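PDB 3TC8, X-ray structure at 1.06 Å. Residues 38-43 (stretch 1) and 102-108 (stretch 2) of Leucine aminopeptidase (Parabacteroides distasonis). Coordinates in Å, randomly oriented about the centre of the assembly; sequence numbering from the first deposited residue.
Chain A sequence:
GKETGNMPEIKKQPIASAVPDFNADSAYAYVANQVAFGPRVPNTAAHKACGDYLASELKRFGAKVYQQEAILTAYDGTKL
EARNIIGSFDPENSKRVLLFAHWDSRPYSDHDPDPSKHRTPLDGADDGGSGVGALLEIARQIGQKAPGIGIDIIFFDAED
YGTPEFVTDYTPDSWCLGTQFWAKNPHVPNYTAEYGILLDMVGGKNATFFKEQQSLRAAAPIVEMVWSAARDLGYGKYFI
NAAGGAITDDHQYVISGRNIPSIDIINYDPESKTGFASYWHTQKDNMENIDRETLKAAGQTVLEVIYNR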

ATOM      1  N   GLY A  38      -7.469  15.543  -5.328  1.00 10.04           N
ATOM      2  CA  GLY A  38      -6.217  16.209  -5.564  1.00 10.11           C
ATOM      3  C   GLY A  38      -5.095  15.414  -4.879  1.00  9.96           C
ATOM      4  O   GLY A  38      -5.379  14.504  -4.115  1.00 10.04           O
ATOM      5  N   PRO A  39      -3.853  15.778  -5.121  1.00  9.88           N
ATOM      6  CA  PRO A  39      -2.746  15.004  -4.494  1.00  9.23           C
ATOM      7  C   PRO A  39      -2.863  15.004  -2.959  1.00  9.01           C
ATOM      8  O   PRO A  39      -3.048  16.055  -2.342  1.00  9.79           O
ATOM      9  N   ARG A  40      -2.739  13.824  -2.363  1.00  8.39           N
ATOM     10  CA  ARG A  40      -2.860  13.683  -0.914  1.00  8.22           C
ATOM     11  C   ARG A  40      -1.509  13.976  -0.240  1.00  8.77           C
ATOM     12  O   ARG A  40      -0.858  13.119   0.352  1.00  8.84           O
ATOM     13  N   VAL A  41      -1.071  15.222  -0.365  1.00  9.30           N
ATOM     14  CA  VAL A  41       0.179  15.661   0.244  1.00  9.30           C
ATOM     15  C   VAL A  41      -0.065  16.004   1.694  1.00  8.90           C
ATOM     16  O   VAL A  41      -0.925  16.829   1.972  1.00  9.73           O
ATOM     17  N   PRO A  42       0.689  15.463   2.637  1.00  9.41           N
ATOM     18  CA  PRO A  42       0.506  15.837   4.015  1.00 10.04           C
ATOM     19  C   PRO A  42       0.519  17.356   4.192  1.00 10.79           C
ATOM     20  O   PRO A  42       1.328  18.037   3.588  1.00 11.57           O
ATOM     21  N   ASN A  43      -0.391  17.820   5.042  1.00 11.11           N
ATOM     22  CA  ASN A  43      -0.631  19.230   5.398  1.00 12.36           C
ATOM     23  C   ASN A  43      -1.582  19.922   4.460  1.00 13.30           C
ATOM     24  O   ASN A  43      -1.993  21.029   4.742  1.00 17.41           O
ATOM     25  N   HIS A 102       0.300   2.513   1.511  1.00  6.98           N
ATOM     26  CA  HIS A 102       0.440   3.942   1.828  1.00  7.44           C
ATOM     27  C   HIS A 102      -0.615   4.733   1.084  1.00  7.24           C
ATOM     28  O   HIS A 102      -0.977   4.421  -0.056  1.00  7.65           O
ATOM     29  N   TRP A 103      -1.096   5.817   1.709  1.00  7.27           N
ATOM     30  CA  TRP A 103      -2.177   6.620   1.133  1.00  7.26           C
ATOM     31  C   TRP A 103      -1.787   8.032   0.719  1.00  7.97           C
ATOM     32  O   TRP A 103      -2.562   8.700   0.026  1.00  8.19           O
ATOM     33  N   ASP A 104      -0.645   8.532   1.180  1.00  7.51           N
ATOM     34  CA  ASP A 104      -0.163   9.832   0.759  1.00  7.98           C
ATOM     35  C   ASP A 104       0.292   9.828  -0.685  1.00  8.19           C
ATOM     36  O   ASP A 104       0.626   8.777  -1.263  1.00  9.67           O
ATOM     37  N   SER A 105       0.350  11.039  -1.235  1.00  8.08           N
ATOM     38  CA  SER A 105       0.934  11.279  -2.553  1.00  8.78           C
ATOM     39  C   SER A 105       2.209  12.090  -2.407  1.00  8.37           C
ATOM     40  O   SER A 105       2.302  13.025  -1.621  1.00  9.26           O
ATOM     41  N   ARG A 106       3.195  11.766  -3.228  1.00  8.62           N
ATOM     42  CA  ARG A 106       4.463  12.477  -3.213  1.00  8.39           C
ATOM     43  C   ARG A 106       4.266  13.944  -3.607  1.00  8.72           C
ATOM     44  O   ARG A 106       3.628  14.227  -4.614  1.00  9.38           O
ATOM     45  N   PRO A 107       4.963  14.852  -2.936  1.00  9.25           N
ATOM     46  CA  PRO A 107       4.854  16.287  -3.268  1.00  9.20           C
ATOM     47  C   PRO A 107       5.702  16.746  -4.455  1.00  9.09           C
ATOM     48  O   PRO A 107       5.673  17.916  -4.796  1.00 10.55           O
ATOM     49  N   TYR A 108       6.443  15.819  -5.008  1.00  8.83           N
ATOM     50  CA  TYR A 108       7.391  16.052  -6.074  1.00  9.23           C
ATOM     51  C   TYR A 108       7.155  15.065  -7.208  1.00  9.67           C
ATOM     52  O   TYR A 108       6.575  14.001  -7.010  1.00 10.86           O
TER

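Two loops cross here nearly at right angles, their end-to-end directions 93° apart, and the contact is organised around one pair of residues, Arg40 and Ser105, whose CA atoms, 4.8 Å apart, are the closest such pair across the stretches.

Ser105 is the residue whose CA-to-CB bond points toward the other stretch. Its chi1 of -55° (m) sets OG in front of the Arg40 backbone, where Arg40 N donates to Ser105 OG at 2.9 Å. The return bond runs from Ser105 N to Arg40 O, also 2.9 Å and almost straight at 173°. The serine thus answers both polar groups of Arg40's backbone, one with its side chain and one with its main chain, and its short side chain is long enough to reach Arg40 N at this CA spacing. The same carbonyl receives a CA-H...O contact, Asp104 CA to Arg40 O at 3.4 Å.

Arg40 leaves its backbone sideways and then folds back. Its chi1 is -80° (m), followed by chi2 of 73° and chi3 of 64°, both p, so the chain curls instead of extending. The curl lays one face of the guanidinium over Ser105 OG, with Arg40 CZ 3.2 Å from Ser105 OG; this is packing, since the angles from NH1 and NH2 to that oxygen are poor for hydrogen bonding. The head finds its polar partners in other directions. Arg40 NH1 donates to Gly38 O at 3.0 Å, nearly linear, so the side chain ties back to its own loop. Arg40 NE donates to water 1 at 2.8 Å, and that water donates to Trp103 O at 2.7 Å, a bridge linking the guanidinium to the opposing backbone. Gly38 itself adopts a positive phi of 101° as the chain leaves a helix, and a CB there would be jammed against the preceding carbonyl oxygen.

The aliphatic part of Arg40 is also used. Trp103, with chi1 of 72° (p) and chi2 of -86°, starts out sideways, but its ring end comes nearer, and Trp103 CZ3 reaches Arg40 CG at 4.1 Å. The methylene meets the ring at its edge, near the ring plane, so this is not a stack.

On the other flank the packing is mostly van der Waals. Val41, in the t rotamer at 174°, holds both methyls near Pro107 CB, with Val41 CG1 at 3.9 Å and CG2 at 4.2 Å, and Val41 CG2 also lies 3.7 Å from Ser105 O. Pro42 CD rests 4.2 Å from Asp104 CB. That aspartate takes chi1 of 62° (p), and its OD1 accepts from His102 ND1 at 2.8 Å, while both carboxylate oxygens also have partners elsewhere in the structure. The CA-to-CB bond of Arg106 points away.

The rule to read from this contact is economy: a serine satisfies a crossing backbone, a curled arginine lies over the serine hydroxyl oxygen, and small apolar groups fill the side.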

ATOM      1  CB  PRO A  39      -1.508  15.759  -4.996  1.00  9.87           C
ATOM      2  CG  PRO A  39      -1.913  16.227  -6.373  1.00 10.72           C
ATOM      3  CD  PRO A  39      -3.352  16.691  -6.166  1.00 10.72           C
ATOM      4  CB  ARG A  40      -3.365  12.286  -0.562  1.00  9.01           C
ATOM      5  CG  ARG A  40      -4.883  12.082  -0.721  1.00  9.32           C
ATOM      6  CD  ARG A  40      -5.407  11.982  -2.140  1.00  8.83           C
ATOM      7  NE  ARG A  40      -4.853  10.788  -2.789  1.00  9.09           N
ATOM      8  CZ  ARG A  40      -4.390  10.741  -4.040  1.00  9.11           C
ATOM      9  NH1 ARG A  40      -4.425  11.784  -4.859  1.00  9.53           N
ATOM     10  NH2 ARG A  40      -3.862   9.611  -4.488  1.00  9.93           N
ATOM     11  CB  VAL A  41       0.803  16.829  -0.552  1.00  9.88           C
ATOM     12  CG1 VAL A  41       2.034  17.367   0.173  1.00 11.18           C
ATOM     13  CG2 VAL A  41       1.099  16.458  -1.999  1.00 10.59           C
ATOM     14  CB  PRO A  42       1.642  15.123   4.740  1.00 11.01           C
ATOM     15  CG  PRO A  42       1.916  13.934   3.883  1.00 11.34           C
ATOM     16  CD  PRO A  42       1.674  14.383   2.458  1.00 10.04           C
ATOM     17  CB  ASN A  43       0.648  20.050   5.579  1.00 12.30           C
ATOM     18  CG  ASN A  43       1.521  19.533   6.686  1.00 12.23           C
ATOM     19  OD1 ASN A  43       1.098  18.745   7.496  1.00 13.91           O
ATOM     20  ND2 ASN A  43       2.755  20.005   6.724  1.00 14.76           N
ATOM     21  CB  HIS A 102       1.852   4.481   1.529  1.00  7.41           C
ATOM     22  CG  HIS A 102       2.129   4.909   0.136  1.00  7.28           C
ATOM     23  ND1 HIS A 102       1.999   6.230  -0.241  1.00  7.87           N
ATOM     24  CD2 HIS A 102       2.535   4.250  -0.968  1.00  9.16           C
ATOM     25  CE1 HIS A 102       2.277   6.362  -1.516  1.00  8.31           C
ATOM     26  NE2 HIS A 102       2.642   5.193  -1.986  1.00  9.07           N
ATOM     27  CB  TRP A 103      -3.430   6.644   2.025  1.00  7.67           C
ATOM     28  CG  TRP A 103      -3.345   7.434   3.273  1.00  7.18           C
ATOM     29  CD1 TRP A 103      -2.874   7.013   4.472  1.00  8.12           C
ATOM     30  CD2 TRP A 103      -3.857   8.749   3.494  1.00  7.46           C
ATOM     31  NE1 TRP A 103      -3.042   8.001   5.416  1.00  8.45           N
ATOM     32  CE2 TRP A 103      -3.683   9.065   4.856  1.00  7.54           C
ATOM     33  CE3 TRP A 103      -4.462   9.698   2.662  1.00  8.21           C
ATOM     34  CZ2 TRP A 103      -4.063  10.294   5.363  1.00  8.61           C
ATOM     35  CZ3 TRP A 103      -4.871  10.898   3.185  1.00  8.30           C
ATOM     36  CH2 TRP A 103      -4.686  11.180   4.520  1.00  8.34           C
ATOM     37  CB  ASP A 104       0.980  10.297   1.661  1.00  7.80           C
ATOM     38  CG  ASP A 104       2.198   9.384   1.611  1.00  8.39           C
ATOM     39  OD1 ASP A 104       2.035   8.160   1.776  1.00  8.82           O
ATOM     40  OD2 ASP A 104       3.320   9.930   1.425  1.00  9.36           O
ATOM     41  CB  SER A 105      -0.056  12.150  -3.398  1.00  9.60           C
ATOM     42  OG  SER A 105      -1.329  11.577  -3.488  1.00  9.63           O
ATOM     43  CB  ARG A 106       5.435  11.772  -4.152  1.00  8.36           C
ATOM     44  CG  ARG A 106       6.853  12.358  -4.179  1.00  8.14           C
ATOM     45  CD  ARG A 106       7.872  11.281  -4.434  1.00  8.65           C
ATOM     46  NE  ARG A 106       9.250  11.762  -4.538  1.00  8.68           N
ATOM     47  CZ  ARG A 106      10.005  12.018  -3.485  1.00  8.52           C
ATOM     48  NH1 ARG A 106       9.518  12.007  -2.271  1.00  9.05           N
ATOM     49  NH2 ARG A 106      11.267  12.415  -3.631  1.00  9.84           N
ATOM     50  CB  PRO A 107       5.289  16.971  -1.992  1.00  9.95           C
ATOM     51  CG  PRO A 107       6.253  16.013  -1.367  1.00 10.63           C
ATOM     52  CD  PRO A 107       5.606  14.681  -1.613  1.00  9.61           C
ATOM     53  CB  TYR A 108       8.842  15.871  -5.596  1.00  9.74           C
ATOM     54  CG  TYR A 108       9.177  16.510  -4.286  1.00  9.72           C
ATOM     55  CD1 TYR A 108       8.984  17.863  -4.060  1.00 11.31           C
ATOM     56  CD2 TYR A 108       9.634  15.747  -3.228  1.00 10.70           C
ATOM     57  CE1 TYR A 108       9.294  18.429  -2.842  1.00 12.89           C
ATOM     58  CE2 TYR A 108       9.929  16.300  -1.971  1.00 12.84           C
ATOM     59  CZ  TYR A 108       9.734  17.639  -1.801  1.00 12.82           C
ATOM     60  OH  TYR A 108      10.061  18.190  -0.584  1.00 16.65           O
TER
HETATM   61  O   HOH W   1      -4.381   8.182  -1.906  1.00 13.47           O